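Local coordinates for protein SusD homolog (Bacteroides ovatus, PDB 4F53) that probably binds glycans, possibly mucin O-glycans, at the cell surface as a SusD-like outer membrane lipoprotein, at residues P277-G289 / A295-R307. Numbering follows the deposited sequence.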
ATOM      1  N   PRO A 277      -9.635  15.257  12.419  1.00 28.76           N
ATOM      2  CA  PRO A 277     -11.034  14.768  12.459  1.00 28.06           C
ATOM      3  C   PRO A 277     -11.241  13.450  11.693  1.00 32.10           C
ATOM      4  O   PRO A 277     -12.314  12.872  11.791  1.00 33.26           O
ATOM      5  CB  PRO A 277     -11.852  15.911  11.831  1.00 29.26           C
ATOM      6  CG  PRO A 277     -10.912  16.651  11.012  1.00 34.22           C
ATOM      7  CD  PRO A 277      -9.506  16.462  11.570  1.00 29.90           C
ATOM      8  N   ARG A 278     -10.234  12.950  10.980  1.00 29.86           N
ATOM      9  CA  ARG A 278     -10.339  11.640  10.308  1.00 29.17           C
ATOM     10  C   ARG A 278     -10.147  10.531  11.318  1.00 32.19           C
ATOM     11  O   ARG A 278     -10.347   9.385  10.968  1.00 31.21           O
ATOM     12  CB  ARG A 278      -9.346  11.485   9.143  1.00 28.18           C
ATOM     13  CG  ARG A 278      -9.677  12.386   7.964  1.00 31.96           C
ATOM     14  CD  ARG A 278      -8.520  12.450   7.028  1.00 33.19           C
ATOM     15  NE  ARG A 278      -7.430  13.245   7.589  1.00 29.43           N
ATOM     16  CZ  ARG A 278      -6.395  13.662   6.884  1.00 33.65           C
ATOM     17  NH1 ARG A 278      -6.308  13.379   5.595  1.00 25.14           N
ATOM     18  NH2 ARG A 278      -5.449  14.392   7.454  1.00 23.81           N
ATOM     19  N   ARG A 279      -9.789  10.852  12.578  1.00 32.26           N
ATOM     20  CA  ARG A 279      -9.648   9.825  13.633  1.00 33.64           C
ATOM     21  C   ARG A 279     -10.949   9.071  13.809  1.00 39.30           C
ATOM     22  O   ARG A 279     -10.938   7.835  13.735  1.00 37.76           O
ATOM     23  CB  ARG A 279      -9.190  10.403  14.978  1.00 30.63           C
ATOM     24  CG  ARG A 279      -7.683  10.657  14.992  1.00 28.29           C
ATOM     25  CD  ARG A 279      -7.259  11.428  16.239  1.00 27.70           C
ATOM     26  NE  ARG A 279      -8.003  12.687  16.351  1.00 28.57           N
ATOM     27  CZ  ARG A 279      -7.947  13.499  17.400  1.00 41.39           C
ATOM     28  NH1 ARG A 279      -7.190  13.193  18.447  1.00 27.66           N
ATOM     29  NH2 ARG A 279      -8.652  14.620  17.414  1.00 30.61           N
ATOM     30  N   GLU A 280     -12.075   9.824  13.937  1.00 37.84           N
ATOM     31  CA  GLU A 280     -13.414   9.267  14.080  1.00 38.81           C
ATOM     32  C   GLU A 280     -13.839   8.548  12.794  1.00 38.80           C
ATOM     33  O   GLU A 280     -14.638   7.630  12.876  1.00 37.92           O
ATOM     34  CB  GLU A 280     -14.451  10.333  14.523  1.00 42.13           C
ATOM     35  CG  GLU A 280     -14.723  11.449  13.513  1.00 64.58           C
ATOM     36  CD  GLU A 280     -15.003  12.872  13.999  1.00 94.99           C
ATOM     37  OE1 GLU A 280     -15.634  13.027  15.073  1.00 97.46           O
ATOM     38  OE2 GLU A 280     -14.662  13.832  13.260  1.00 70.82           O
ATOM     39  N   ALA A 281     -13.273   8.894  11.626  1.00 33.51           N
ATOM     40  CA  ALA A 281     -13.676   8.160  10.431  1.00 32.88           C
ATOM     41  C   ALA A 281     -12.933   6.821  10.308  1.00 36.08           C
ATOM     42  O   ALA A 281     -13.476   5.875   9.755  1.00 37.58           O
ATOM     43  CB  ALA A 281     -13.468   9.005   9.185  1.00 33.22           C
ATOM     44  N   TYR A 282     -11.704   6.734  10.831  1.00 31.25           N
ATOM     45  CA  TYR A 282     -10.811   5.569  10.693  1.00 28.47           C
ATOM     46  C   TYR A 282     -10.919   4.556  11.809  1.00 29.49           C
ATOM     47  O   TYR A 282     -10.834   3.353  11.559  1.00 26.60           O
ATOM     48  CB  TYR A 282      -9.341   6.028  10.665  1.00 28.45           C
ATOM     49  CG  TYR A 282      -8.880   6.771   9.435  1.00 29.59           C
ATOM     50  CD1 TYR A 282      -9.760   7.052   8.389  1.00 31.82           C
ATOM     51  CD2 TYR A 282      -7.549   7.144   9.285  1.00 28.13           C
ATOM     52  CE1 TYR A 282      -9.317   7.660   7.215  1.00 31.56           C
ATOM     53  CE2 TYR A 282      -7.101   7.762   8.119  1.00 28.04           C
ATOM     54  CZ  TYR A 282      -7.991   8.025   7.093  1.00 33.34           C
ATOM     55  OH  TYR A 282      -7.571   8.649   5.955  1.00 30.34           O
ATOM     56  N   TYR A 283     -10.998   5.026  13.056  1.00 26.06           N
ATOM     57  CA  TYR A 283     -10.957   4.081  14.146  1.00 25.60           C
ATOM     58  C   TYR A 283     -11.672   4.590  15.375  1.00 31.08           C
ATOM     59  O   TYR A 283     -12.161   5.709  15.393  1.00 30.70           O
ATOM     60  CB  TYR A 283      -9.473   3.724  14.475  1.00 26.18           C
ATOM     61  CG  TYR A 283      -8.495   4.888  14.480  1.00 26.82           C
ATOM     62  CD1 TYR A 283      -8.478   5.807  15.527  1.00 28.63           C
ATOM     63  CD2 TYR A 283      -7.567   5.052  13.452  1.00 26.51           C
ATOM     64  CE1 TYR A 283      -7.578   6.870  15.539  1.00 29.43           C
ATOM     65  CE2 TYR A 283      -6.680   6.124  13.444  1.00 27.11           C
ATOM     66  CZ  TYR A 283      -6.674   7.016  14.502  1.00 33.72           C
ATOM     67  OH  TYR A 283      -5.747   8.019  14.555  1.00 33.24           O
ATOM     68  N   ASP A 284     -11.716   3.750  16.419  1.00 30.35           N
ATOM     69  CA  ASP A 284     -12.380   4.061  17.670  1.00 31.79           C
ATOM     70  C   ASP A 284     -11.395   4.341  18.783  1.00 35.45           C
ATOM     71  O   ASP A 284     -10.221   4.014  18.680  1.00 33.92           O
ATOM     72  CB  ASP A 284     -13.269   2.876  18.085  1.00 35.13           C
ATOM     73  CG  ASP A 284     -14.564   2.745  17.306  1.00 43.86           C
ATOM     74  OD1 ASP A 284     -15.271   3.750  17.169  1.00 43.89           O
ATOM     75  OD2 ASP A 284     -14.930   1.606  16.955  1.00 49.58           O
ATOM     76  N   LYS A 285     -11.897   4.909  19.882  1.00 34.25           N
ATOM     77  CA  LYS A 285     -11.099   5.109  21.083  1.00 33.83           C
ATOM     78  C   LYS A 285     -10.840   3.727  21.714  1.00 35.62           C
ATOM     79  O   LYS A 285     -11.509   2.729  21.390  1.00 32.62           O
ATOM     80  CB  LYS A 285     -11.791   6.071  22.060  1.00 36.39           C
ATOM     81  CG  LYS A 285     -11.921   7.479  21.489  1.00 37.30           C
ATOM     82  CD  LYS A 285     -12.136   8.501  22.568  1.00 39.05           C
ATOM     83  CE  LYS A 285     -12.441   9.851  21.968  1.00 51.06           C
ATOM     84  NZ  LYS A 285     -12.781  10.848  23.013  1.00 67.66           N
ATOM     85  N   SER A 286      -9.820   3.666  22.544  1.00 34.54           N
ATOM     86  CA  SER A 286      -9.393   2.460  23.251  1.00 34.72           C
ATOM     87  C   SER A 286     -10.523   1.897  24.142  1.00 38.67           C
ATOM     88  O   SER A 286     -11.436   2.627  24.515  1.00 37.63           O
ATOM     89  CB  SER A 286      -8.156   2.776  24.081  1.00 36.64           C
ATOM     90  OG  SER A 286      -8.451   3.798  25.019  1.00 46.22           O
ATOM     91  N   THR A 287     -10.477   0.585  24.444  1.00 36.41           N
ATOM     92  CA  THR A 287     -11.488  -0.102  25.254  1.00 36.91           C
ATOM     93  C   THR A 287     -10.770  -0.909  26.363  1.00 42.74           C
ATOM     94  O   THR A 287     -11.082  -2.087  26.594  1.00 42.98           O
ATOM     95  CB  THR A 287     -12.363  -1.007  24.338  1.00 39.32           C
ATOM     96  OG1 THR A 287     -11.515  -1.997  23.768  1.00 41.02           O
ATOM     97  CG2 THR A 287     -13.065  -0.245  23.203  1.00 30.17           C
ATOM     98  N   PHE A 288      -9.760  -0.284  27.005  1.00 39.27           N
ATOM     99  CA  PHE A 288      -8.967  -0.924  28.053  1.00 39.05           C
ATOM    100  C   PHE A 288      -9.828  -1.321  29.268  1.00 46.37           C
ATOM    101  O   PHE A 288      -9.577  -2.367  29.859  1.00 46.58           O
ATOM    102  CB  PHE A 288      -7.790  -0.042  28.478  1.00 40.15           C
ATOM    103  CG  PHE A 288      -6.742   0.117  27.405  1.00 40.00           C
ATOM    104  CD1 PHE A 288      -6.080  -0.988  26.888  1.00 40.35           C
ATOM    105  CD2 PHE A 288      -6.412   1.375  26.913  1.00 39.78           C
ATOM    106  CE1 PHE A 288      -5.107  -0.839  25.906  1.00 38.87           C
ATOM    107  CE2 PHE A 288      -5.435   1.519  25.933  1.00 40.89           C
ATOM    108  CZ  PHE A 288      -4.793   0.412  25.434  1.00 38.00           C
ATOM    109  N   GLY A 289     -10.834  -0.513  29.600  1.00 42.86           N
ATOM    110  CA  GLY A 289     -11.749  -0.802  30.692  1.00 43.64           C
ATOM    111  C   GLY A 289     -12.534  -2.082  30.479  1.00 47.81           C
ATOM    112  O   GLY A 289     -12.711  -2.865  31.413  1.00 50.37           O
ATOM    113  N   ALA A 295     -10.299  -3.106  35.610  1.00 56.81           N
ATOM    114  CA  ALA A 295      -9.099  -3.003  36.452  1.00 56.65           C
ATOM    115  C   ALA A 295      -8.194  -1.848  35.961  1.00 60.02           C
ATOM    116  O   ALA A 295      -7.369  -1.353  36.729  1.00 61.45           O
ATOM    117  CB  ALA A 295      -8.339  -4.320  36.463  1.00 57.19           C
ATOM    118  N   TYR A 296      -8.373  -1.405  34.690  1.00 53.39           N
ATOM    119  CA  TYR A 296      -7.624  -0.307  34.061  1.00 51.13           C
ATOM    120  C   TYR A 296      -7.902   1.029  34.780  1.00 57.75           C
ATOM    121  O   TYR A 296      -9.066   1.414  34.945  1.00 57.64           O
ATOM    122  CB  TYR A 296      -7.993  -0.219  32.575  1.00 48.63           C
ATOM    123  CG  TYR A 296      -7.327   0.911  31.822  1.00 45.68           C
ATOM    124  CD1 TYR A 296      -5.957   0.894  31.564  1.00 45.16           C
ATOM    125  CD2 TYR A 296      -8.077   1.969  31.310  1.00 45.30           C
ATOM    126  CE1 TYR A 296      -5.340   1.935  30.873  1.00 42.94           C
ATOM    127  CE2 TYR A 296      -7.481   2.976  30.554  1.00 45.43           C
ATOM    128  CZ  TYR A 296      -6.107   2.970  30.360  1.00 50.80           C
ATOM    129  OH  TYR A 296      -5.514   3.988  29.653  1.00 50.11           O
ATOM    130  N   THR A 297      -6.828   1.731  35.196  1.00 56.39           N
ATOM    131  CA  THR A 297      -6.920   2.976  35.980  1.00 57.71           C
ATOM    132  C   THR A 297      -6.758   4.243  35.141  1.00 60.38           C
ATOM    133  O   THR A 297      -7.009   5.344  35.643  1.00 60.08           O
ATOM    134  CB  THR A 297      -5.896   2.987  37.134  1.00 64.56           C
ATOM    135  OG1 THR A 297      -4.578   3.115  36.601  1.00 68.01           O
ATOM    136  CG2 THR A 297      -5.998   1.758  38.021  1.00 62.82           C
ATOM    137  N   GLY A 298      -6.322   4.090  33.900  1.00 56.64           N
ATOM    138  CA  GLY A 298      -6.124   5.225  33.008  1.00 55.80           C
ATOM    139  C   GLY A 298      -7.410   5.723  32.371  1.00 59.65           C
ATOM    140  O   GLY A 298      -8.515   5.408  32.823  1.00 59.20           O
ATOM    141  N   GLU A 299      -7.255   6.486  31.295  1.00 56.35           N
ATOM    142  CA  GLU A 299      -8.343   7.059  30.504  1.00 56.06           C
ATOM    143  C   GLU A 299      -8.396   6.395  29.126  1.00 54.26           C
ATOM    144  O   GLU A 299      -7.397   5.819  28.680  1.00 52.25           O
ATOM    145  CB  GLU A 299      -8.137   8.580  30.341  1.00 58.74           C
ATOM    146  CG  GLU A 299      -8.050   9.352  31.659  1.00 80.44           C
ATOM    147  CD  GLU A 299      -6.758  10.098  31.975  1.00117.35           C
ATOM    148  OE1 GLU A 299      -5.949  10.350  31.048  1.00120.47           O
ATOM    149  OE2 GLU A 299      -6.564  10.445  33.163  1.00111.95           O
ATOM    150  N   GLU A 300      -9.553   6.468  28.457  1.00 48.26           N
ATOM    151  CA  GLU A 300      -9.692   5.965  27.081  1.00 45.43           C
ATOM    152  C   GLU A 300      -9.402   7.105  26.116  1.00 46.52           C
ATOM    153  O   GLU A 300      -9.776   8.242  26.394  1.00 47.04           O
ATOM    154  CB  GLU A 300     -11.081   5.347  26.808  1.00 46.09           C
ATOM    155  CG  GLU A 300     -11.506   4.265  27.803  1.00 54.02           C
ATOM    156  CD  GLU A 300     -10.784   2.928  27.885  1.00 60.24           C
ATOM    157  OE1 GLU A 300      -9.769   2.728  27.181  1.00 43.18           O
ATOM    158  OE2 GLU A 300     -11.245   2.074  28.678  1.00 58.15           O
ATOM    159  N   SER A 301      -8.696   6.812  25.003  1.00 41.67           N
ATOM    160  CA  SER A 301      -8.344   7.821  23.990  1.00 39.16           C
ATOM    161  C   SER A 301      -8.068   7.162  22.671  1.00 38.43           C
ATOM    162  O   SER A 301      -8.147   5.939  22.572  1.00 37.64           O
ATOM    163  CB  SER A 301      -7.107   8.597  24.443  1.00 42.75           C
ATOM    164  OG  SER A 301      -6.014   7.715  24.634  1.00 49.58           O
ATOM    165  N   TYR A 302      -7.704   7.950  21.664  1.00 34.55           N
ATOM    166  CA  TYR A 302      -7.237   7.396  20.384  1.00 33.29           C
ATOM    167  C   TYR A 302      -5.789   7.012  20.595  1.00 37.42           C
ATOM    168  O   TYR A 302      -4.939   7.895  20.767  1.00 38.00           O
ATOM    169  CB  TYR A 302      -7.399   8.387  19.236  1.00 31.88           C
ATOM    170  CG  TYR A 302      -8.839   8.664  18.892  1.00 31.93           C
ATOM    171  CD1 TYR A 302      -9.640   7.681  18.305  1.00 33.19           C
ATOM    172  CD2 TYR A 302      -9.396   9.924  19.097  1.00 32.27           C
ATOM    173  CE1 TYR A 302     -10.955   7.950  17.921  1.00 29.08           C
ATOM    174  CE2 TYR A 302     -10.703  10.212  18.687  1.00 31.90           C
ATOM    175  CZ  TYR A 302     -11.478   9.215  18.111  1.00 36.82           C
ATOM    176  OH  TYR A 302     -12.780   9.460  17.756  1.00 46.85           O
ATOM    177  N   VAL A 303      -5.523   5.699  20.732  1.00 31.01           N
ATOM    178  CA  VAL A 303      -4.177   5.240  21.029  1.00 29.34           C
ATOM    179  C   VAL A 303      -3.967   3.842  20.428  1.00 33.23           C
ATOM    180  O   VAL A 303      -4.694   2.895  20.732  1.00 33.11           O
ATOM    181  CB  VAL A 303      -3.841   5.321  22.546  1.00 33.79           C
ATOM    182  CG1 VAL A 303      -4.797   4.482  23.420  1.00 33.18           C
ATOM    183  CG2 VAL A 303      -2.368   4.990  22.809  1.00 33.46           C
ATOM    184  N   GLY A 304      -2.981   3.755  19.553  1.00 29.64           N
ATOM    185  CA  GLY A 304      -2.649   2.522  18.869  1.00 29.08           C
ATOM    186  C   GLY A 304      -1.709   1.647  19.656  1.00 35.48           C
ATOM    187  O   GLY A 304      -1.264   2.006  20.752  1.00 36.66           O
ATOM    188  N   LEU A 305      -1.410   0.487  19.100  1.00 31.38           N
ATOM    189  CA  LEU A 305      -0.489  -0.456  19.710  1.00 31.68           C
ATOM    190  C   LEU A 305       0.873  -0.367  18.976  1.00 35.40           C
ATOM    191  O   LEU A 305       0.926  -0.069  17.783  1.00 31.44           O
ATOM    192  CB  LEU A 305      -1.121  -1.861  19.602  1.00 31.35           C
ATOM    193  CG  LEU A 305      -0.397  -3.056  20.194  1.00 34.93           C
ATOM    194  CD1 LEU A 305      -0.335  -2.970  21.714  1.00 35.15           C
ATOM    195  CD2 LEU A 305      -1.076  -4.329  19.766  1.00 33.66           C
ATOM    196  N   ARG A 306       1.968  -0.592  19.704  1.00 34.04           N
ATOM    197  CA  ARG A 306       3.300  -0.571  19.135  1.00 34.36           C
ATOM    198  C   ARG A 306       3.445  -1.705  18.099  1.00 37.48           C
ATOM    199  O   ARG A 306       3.019  -2.843  18.360  1.00 37.06           O
ATOM    200  CB  ARG A 306       4.349  -0.718  20.259  1.00 34.24           C
ATOM    201  CG  ARG A 306       5.807  -0.585  19.812  1.00 37.00           C
ATOM    202  CD  ARG A 306       6.193   0.857  19.493  1.00 37.71           C
ATOM    203  NE  ARG A 306       7.551   0.928  18.957  1.00 35.65           N
ATOM    204  CZ  ARG A 306       8.637   1.101  19.698  1.00 47.27           C
ATOM    205  NH1 ARG A 306       8.535   1.256  21.015  1.00 41.41           N
ATOM    206  NH2 ARG A 306       9.831   1.107  19.136  1.00 35.29           N
ATOM    207  N   ARG A 307       3.992  -1.377  16.915  1.00 32.87           N
ATOM    208  CA  ARG A 307       4.250  -2.381  15.874  1.00 31.72           C
ATOM    209  C   ARG A 307       5.531  -3.128  16.217  1.00 35.98           C
ATOM    210  O   ARG A 307       6.441  -2.531  16.806  1.00 36.17           O
ATOM    211  CB  ARG A 307       4.374  -1.740  14.484  1.00 27.09           C
ATOM    212  CG  ARG A 307       3.122  -1.053  13.956  1.00 25.40           C
ATOM    213  CD  ARG A 307       3.409  -0.345  12.632  1.00 33.66           C
ATOM    214  NE  ARG A 307       4.379   0.736  12.848  1.00 29.88           N
ATOM    215  CZ  ARG A 307       5.625   0.734  12.402  1.00 40.66           C
ATOM    216  NH1 ARG A 307       6.040  -0.219  11.577  1.00 28.91           N
ATOM    217  NH2 ARG A 307       6.452   1.711  12.738  1.00 27.47           N
TER
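Glu300 reaches over to the first turn of helix 288-291 and holds its N-terminal end with both carboxylate oxygens. OE2 of Glu300 takes the N-H of Gly289 on its syn lone pair, N to OE2 2.8 Å. OE1 accepts twice: from Phe288 N on the syn side, 24° out of the carboxylate plane, and from Ser286 OG on the anti lone pair, 2.7 Å from OG to OE1. The bend at chi2 (-67°) turns the carboxylate of Glu300 back to these donors. With an alanine here, the N-H groups of Phe288 and Gly289 would probably lose their acceptor, and so would the hydroxyl of Ser286. Ser286 is also tied to Ser301 twice, by its backbone N and by its side-chain OG. Its N donates to Ser301 O at 2.8 Å, and its OG accepts from Ser301 N at 3.0 Å.

On one flank, Phe288 CB sits over the centre of the Tyr296 ring, 3.4 Å from the centroid. Tyr296 OH donates a hydrogen bond to Glu299 O, and Gly298 N lies over the ring's opposite face; together they are likely to limit its turning. On the other flank, the Tyr302 ring is sandwiched by CH-pi contacts. Lys285 CG lies over one face, 3.8 Å from the centroid, and Arg279 CB over the opposite face, at 3.9 Å. Tyr283 CE1 meets Tyr302 CD1 at 3.5 Å. The Arg279 guanidinium is held by Asp276 O and Asn272 OD1.

The contact lies near the protein surface and joins a loop with two short helices to the irregular chain that follows. Tyr283 packs on Thr268 and Met271 of helix 265-273, and Leu305 touches Ala63 of strand 62-64.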